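Local atomic coordinates of KLLA0F20702p (PDB entry 5Y5A), a protein that probably helps recruit telomerase to telomeres as the yeast Est1 subunit, through its association with Cdc13. Residues 42-54 against 132-145. Residues are numbered along the deposited sequence; the frame is centred on the assembly and turned at random.
Sequences HSKIMQMLLQSLI and KLYYSTLELIFANY
H42 and L133 face each other at one end of two nearly parallel helices, 42-53 and 132-144, whose axes cross at -21° and approach to 10.9 Å. With CG anti to the backbone N (chi1 -176°), L133 reaches across: CD2 lies over a face of the H42 ring, 4.0 Å from the centroid, as a CH-pi contact, while CD1 meets CG of M46 at 3.5 Å and also touches I45. Histidine suits this buried place because its face accepts a methyl while NE2, at the rim, is hydrogen-bonded to H90 of helix 78-105. T137 fits because its buried OG1, bonded to L133 O at 2.7 Å, is satisfied and can lie against L49 CD1; CG2 packs on L53 CD1. That leucine methyl also touches I141 and L140. N144 ND2 bonds L140 O at 3.1 Å, nearly straight (174°), and the amide so fixed lies against I54 CD1; an alanine here, lacking the amide, would probably open a gap beside that methyl, though L140 O would keep its backbone donors. Leucine and methionine thus supply the adhesion in this Est1 N-terminal helical region, T137 and N144 bond within their own helix, and Y145 OH, donating to L53 O in a very short 2.5 Å bond, makes the polar link between the segments.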
loop_
_atom_site.group_PDB
_atom_site.type_symbol
_atom_site.label_atom_id
_atom_site.label_comp_id
_atom_site.label_asym_id
_atom_site.label_seq_id
_atom_site.Cartn_x
_atom_site.Cartn_y
_atom_site.Cartn_z
ATOM N N HIS A 42 -30.889 -2.821 11.253
ATOM C CA HIS A 42 -30.587 -2.325 9.913
ATOM C C HIS A 42 -31.560 -1.224 9.504
ATOM O O HIS A 42 -31.176 -0.246 8.863
ATOM C CB HIS A 42 -30.634 -3.462 8.888
ATOM C CG HIS A 42 -29.344 -4.204 8.744
ATOM N ND1 HIS A 42 -29.092 -5.062 7.695
ATOM C CD2 HIS A 42 -28.227 -4.213 9.512
ATOM C CE1 HIS A 42 -27.879 -5.570 7.824
ATOM N NE2 HIS A 42 -27.334 -5.071 8.918
ATOM N N SER A 43 -32.822 -1.392 9.882
ATOM C CA SER A 43 -33.863 -0.436 9.529
ATOM C C SER A 43 -33.629 0.917 10.193
ATOM O O SER A 43 -33.881 1.960 9.593
ATOM C CB SER A 43 -35.241 -0.974 9.918
ATOM O OG SER A 43 -36.226 0.033 9.782
ATOM N N LYS A 44 -33.149 0.894 11.431
ATOM C CA LYS A 44 -32.865 2.125 12.158
ATOM C C LYS A 44 -31.639 2.817 11.590
ATOM O O LYS A 44 -31.609 4.037 11.456
ATOM C CB LYS A 44 -32.655 1.845 13.644
ATOM C CG LYS A 44 -33.909 1.449 14.386
ATOM C CD LYS A 44 -33.661 1.381 15.883
ATOM C CE LYS A 44 -34.951 1.106 16.638
ATOM N NZ LYS A 44 -34.736 1.105 18.109
ATOM N N ILE A 45 -30.627 2.022 11.260
ATOM C CA ILE A 45 -29.373 2.552 10.754
ATOM C C ILE A 45 -29.578 3.198 9.387
ATOM O O ILE A 45 -29.108 4.314 9.144
ATOM C CB ILE A 45 -28.302 1.452 10.666
ATOM C CG1 ILE A 45 -27.949 0.949 12.068
ATOM C CG2 ILE A 45 -27.056 1.960 9.947
ATOM C CD1 ILE A 45 -26.879 -0.126 12.077
ATOM N N MET A 46 -30.296 2.498 8.509
ATOM C CA MET A 46 -30.618 3.016 7.181
ATOM C C MET A 46 -31.309 4.363 7.306
ATOM O O MET A 46 -31.146 5.244 6.463
ATOM C CB MET A 46 -31.502 2.031 6.408
ATOM C CG MET A 46 -30.738 0.875 5.762
ATOM S SD MET A 46 -31.797 -0.413 5.052
ATOM C CE MET A 46 -30.578 -1.588 4.458
ATOM N N GLN A 47 -32.072 4.517 8.381
ATOM C CA GLN A 47 -32.779 5.758 8.650
ATOM C C GLN A 47 -31.854 6.865 9.147
ATOM O O GLN A 47 -32.061 8.033 8.830
ATOM C CB GLN A 47 -33.876 5.511 9.668
ATOM C CG GLN A 47 -34.775 6.688 9.891
ATOM C CD GLN A 47 -36.007 6.270 10.621
ATOM O OE1 GLN A 47 -36.256 5.080 10.773
ATOM N NE2 GLN A 47 -36.790 7.234 11.081
ATOM N N MET A 48 -30.849 6.500 9.939
ATOM C CA MET A 48 -29.846 7.467 10.365
ATOM C C MET A 48 -29.107 7.986 9.149
ATOM O O MET A 48 -28.868 9.188 9.017
ATOM C CB MET A 48 -28.860 6.843 11.348
ATOM C CG MET A 48 -29.495 6.356 12.636
ATOM S SD MET A 48 -28.291 5.438 13.607
ATOM C CE MET A 48 -29.310 4.836 14.946
ATOM N N LEU A 49 -28.767 7.060 8.258
ATOM C CA LEU A 49 -27.997 7.364 7.058
ATOM C C LEU A 49 -28.786 8.231 6.084
ATOM O O LEU A 49 -28.211 9.057 5.380
ATOM C CB LEU A 49 -27.549 6.070 6.378
ATOM C CG LEU A 49 -26.442 5.310 7.114
ATOM C CD1 LEU A 49 -26.271 3.900 6.559
ATOM C CD2 LEU A 49 -25.128 6.082 7.032
ATOM N N LEU A 50 -30.099 8.039 6.049
ATOM C CA LEU A 50 -30.969 8.882 5.241
ATOM C C LEU A 50 -30.949 10.308 5.765
ATOM O O LEU A 50 -30.707 11.248 5.007
ATOM C CB LEU A 50 -32.399 8.350 5.236
ATOM C CG LEU A 50 -32.769 7.296 4.196
ATOM C CD1 LEU A 50 -34.227 6.912 4.359
ATOM C CD2 LEU A 50 -32.509 7.815 2.794
ATOM N N GLN A 51 -31.201 10.460 7.065
ATOM C CA GLN A 51 -31.155 11.763 7.724
ATOM C C GLN A 51 -29.792 12.421 7.545
ATOM O O GLN A 51 -29.680 13.644 7.563
ATOM C CB GLN A 51 -31.477 11.626 9.214
ATOM C CG GLN A 51 -32.963 11.424 9.519
ATOM C CD GLN A 51 -33.214 10.710 10.844
ATOM O OE1 GLN A 51 -32.383 9.929 11.309
ATOM N NE2 GLN A 51 -34.364 10.976 11.452
ATOM N N SER A 52 -28.760 11.603 7.357
ATOM C CA SER A 52 -27.397 12.100 7.210
ATOM C C SER A 52 -27.047 12.533 5.791
ATOM O O SER A 52 -26.068 13.242 5.593
ATOM C CB SER A 52 -26.390 11.034 7.654
ATOM O OG SER A 52 -26.430 10.844 9.053
ATOM N N LEU A 53 -27.827 12.107 4.805
ATOM C CA LEU A 53 -27.388 12.252 3.421
ATOM C C LEU A 53 -28.419 12.864 2.471
ATOM O O LEU A 53 -28.160 12.970 1.271
ATOM C CB LEU A 53 -26.944 10.889 2.882
ATOM C CG LEU A 53 -25.791 10.223 3.637
ATOM C CD1 LEU A 53 -25.527 8.819 3.120
ATOM C CD2 LEU A 53 -24.533 11.072 3.539
ATOM N N ILE A 54 -29.574 13.270 2.991
ATOM C CA ILE A 54 -30.578 13.939 2.165
ATOM C C ILE A 54 -30.835 15.363 2.655
ATOM O O ILE A 54 -31.116 16.267 1.864
ATOM C CB ILE A 54 -31.911 13.159 2.146
ATOM C CG1 ILE A 54 -31.661 11.684 1.835
ATOM C CG2 ILE A 54 -32.875 13.759 1.134
ATOM C CD1 ILE A 54 -30.954 11.448 0.522
ATOM N N LYS A 132 -26.298 -5.648 1.945
ATOM C CA LYS A 132 -27.273 -4.683 1.454
ATOM C C LYS A 132 -27.180 -3.355 2.187
ATOM O O LYS A 132 -27.345 -2.309 1.575
ATOM C CB LYS A 132 -28.695 -5.235 1.568
ATOM C CG LYS A 132 -29.129 -6.042 0.357
ATOM C CD LYS A 132 -30.546 -6.569 0.502
ATOM C CE LYS A 132 -30.914 -7.468 -0.672
ATOM N NZ LYS A 132 -32.272 -8.062 -0.531
ATOM N N LEU A 133 -26.917 -3.394 3.488
ATOM C CA LEU A 133 -26.803 -2.167 4.272
ATOM C C LEU A 133 -25.743 -1.224 3.694
ATOM O O LEU A 133 -25.940 -0.010 3.626
ATOM C CB LEU A 133 -26.474 -2.493 5.724
ATOM C CG LEU A 133 -26.409 -1.302 6.680
ATOM C CD1 LEU A 133 -27.780 -0.690 6.872
ATOM C CD2 LEU A 133 -25.853 -1.740 8.008
ATOM N N TYR A 134 -24.627 -1.790 3.256
ATOM C CA TYR A 134 -23.533 -0.982 2.731
ATOM C C TYR A 134 -23.737 -0.588 1.275
ATOM O O TYR A 134 -23.475 0.552 0.895
ATOM C CB TYR A 134 -22.212 -1.726 2.883
ATOM C CG TYR A 134 -21.807 -1.896 4.323
ATOM C CD1 TYR A 134 -21.594 -0.788 5.138
ATOM C CD2 TYR A 134 -21.639 -3.159 4.871
ATOM C CE1 TYR A 134 -21.229 -0.936 6.459
ATOM C CE2 TYR A 134 -21.270 -3.316 6.192
ATOM C CZ TYR A 134 -21.068 -2.203 6.981
ATOM O OH TYR A 134 -20.701 -2.356 8.294
ATOM N N TYR A 135 -24.197 -1.533 0.463
ATOM C CA TYR A 135 -24.416 -1.267 -0.951
ATOM C C TYR A 135 -25.629 -0.354 -1.181
ATOM O O TYR A 135 -25.665 0.383 -2.165
ATOM C CB TYR A 135 -24.579 -2.580 -1.724
ATOM C CG TYR A 135 -24.588 -2.401 -3.227
ATOM C CD1 TYR A 135 -23.431 -2.055 -3.908
ATOM C CD2 TYR A 135 -25.753 -2.579 -3.963
ATOM C CE1 TYR A 135 -23.428 -1.886 -5.277
ATOM C CE2 TYR A 135 -25.759 -2.417 -5.336
ATOM C CZ TYR A 135 -24.593 -2.066 -5.988
ATOM O OH TYR A 135 -24.591 -1.899 -7.353
ATOM N N SER A 136 -26.616 -0.407 -0.284
ATOM C CA SER A 136 -27.760 0.510 -0.346
ATOM C C SER A 136 -27.272 1.939 -0.230
ATOM O O SER A 136 -27.722 2.831 -0.951
ATOM C CB SER A 136 -28.773 0.251 0.775
ATOM O OG SER A 136 -29.388 -1.016 0.663
ATOM N N THR A 137 -26.353 2.144 0.703
ATOM C CA THR A 137 -25.846 3.469 1.000
ATOM C C THR A 137 -25.093 4.023 -0.206
ATOM O O THR A 137 -25.287 5.180 -0.580
ATOM C CB THR A 137 -24.946 3.435 2.240
ATOM O OG1 THR A 137 -25.610 2.686 3.267
ATOM C CG2 THR A 137 -24.678 4.841 2.746
ATOM N N LEU A 138 -24.257 3.190 -0.822
ATOM C CA LEU A 138 -23.587 3.545 -2.072
ATOM C C LEU A 138 -24.587 3.975 -3.145
ATOM O O LEU A 138 -24.469 5.065 -3.712
ATOM C CB LEU A 138 -22.758 2.372 -2.593
ATOM C CG LEU A 138 -21.368 2.177 -1.997
ATOM C CD1 LEU A 138 -20.702 0.967 -2.621
ATOM C CD2 LEU A 138 -20.523 3.420 -2.200
ATOM N N GLU A 139 -25.562 3.111 -3.418
ATOM C CA GLU A 139 -26.597 3.394 -4.411
ATOM C C GLU A 139 -27.358 4.670 -4.070
ATOM O O GLU A 139 -27.687 5.459 -4.955
ATOM C CB GLU A 139 -27.581 2.222 -4.526
ATOM C CG GLU A 139 -27.036 0.998 -5.245
ATOM C CD GLU A 139 -28.070 -0.112 -5.367
ATOM O OE1 GLU A 139 -28.790 -0.371 -4.379
ATOM O OE2 GLU A 139 -28.163 -0.726 -6.452
ATOM N N LEU A 140 -27.643 4.858 -2.783
ATOM C CA LEU A 140 -28.288 6.076 -2.312
ATOM C C LEU A 140 -27.444 7.286 -2.671
ATOM O O LEU A 140 -27.937 8.250 -3.253
ATOM C CB LEU A 140 -28.509 6.030 -0.799
ATOM C CG LEU A 140 -28.985 7.343 -0.167
ATOM C CD1 LEU A 140 -30.389 7.693 -0.636
ATOM C CD2 LEU A 140 -28.925 7.298 1.350
ATOM N N ILE A 141 -26.164 7.211 -2.328
ATOM C CA ILE A 141 -25.236 8.313 -2.525
ATOM C C ILE A 141 -25.099 8.689 -3.997
ATOM O O ILE A 141 -25.251 9.853 -4.363
ATOM C CB ILE A 141 -23.854 7.970 -1.953
ATOM C CG1 ILE A 141 -23.906 7.980 -0.425
ATOM C CG2 ILE A 141 -22.806 8.946 -2.453
ATOM C CD1 ILE A 141 -22.661 7.418 0.225
ATOM N N PHE A 142 -24.836 7.703 -4.822
ATOM C CA PHE A 142 -24.656 7.919 -6.233
ATOM C C PHE A 142 -25.926 8.326 -6.964
ATOM O O PHE A 142 -25.872 8.805 -8.078
ATOM C CB PHE A 142 -24.074 6.668 -6.865
ATOM C CG PHE A 142 -22.594 6.534 -6.690
ATOM C CD1 PHE A 142 -22.071 6.006 -5.547
ATOM C CD2 PHE A 142 -21.733 6.935 -7.675
ATOM C CE1 PHE A 142 -20.719 5.883 -5.377
ATOM C CE2 PHE A 142 -20.375 6.811 -7.514
ATOM C CZ PHE A 142 -19.871 6.283 -6.362
ATOM N N ALA A 143 -27.067 8.123 -6.331
ATOM C CA ALA A 143 -28.355 8.478 -6.927
ATOM C C ALA A 143 -28.695 9.950 -6.713
ATOM O O ALA A 143 -29.379 10.563 -7.534
ATOM C CB ALA A 143 -29.462 7.600 -6.364
ATOM N N ASN A 144 -28.221 10.511 -5.606
ATOM C CA ASN A 144 -28.500 11.906 -5.270
ATOM C C ASN A 144 -27.458 12.894 -5.789
ATOM O O ASN A 144 -27.798 13.988 -6.240
ATOM C CB ASN A 144 -28.619 12.070 -3.754
ATOM C CG ASN A 144 -29.980 11.680 -3.228
ATOM O OD1 ASN A 144 -30.859 12.528 -3.060
ATOM N ND2 ASN A 144 -30.164 10.393 -2.960
ATOM N N TYR A 145 -26.187 12.513 -5.721
ATOM C CA TYR A 145 -25.119 13.475 -5.957
ATOM C C TYR A 145 -24.140 13.042 -7.047
ATOM O O TYR A 145 -23.858 11.852 -7.213
ATOM C CB TYR A 145 -24.370 13.735 -4.646
ATOM C CG TYR A 145 -25.288 14.042 -3.476
ATOM C CD1 TYR A 145 -25.969 15.251 -3.400
ATOM C CD2 TYR A 145 -25.478 13.119 -2.449
ATOM C CE1 TYR A 145 -26.809 15.535 -2.337
ATOM C CE2 TYR A 145 -26.317 13.397 -1.382
ATOM C CZ TYR A 145 -26.978 14.605 -1.332
ATOM O OH TYR A 145 -27.813 14.892 -0.277
#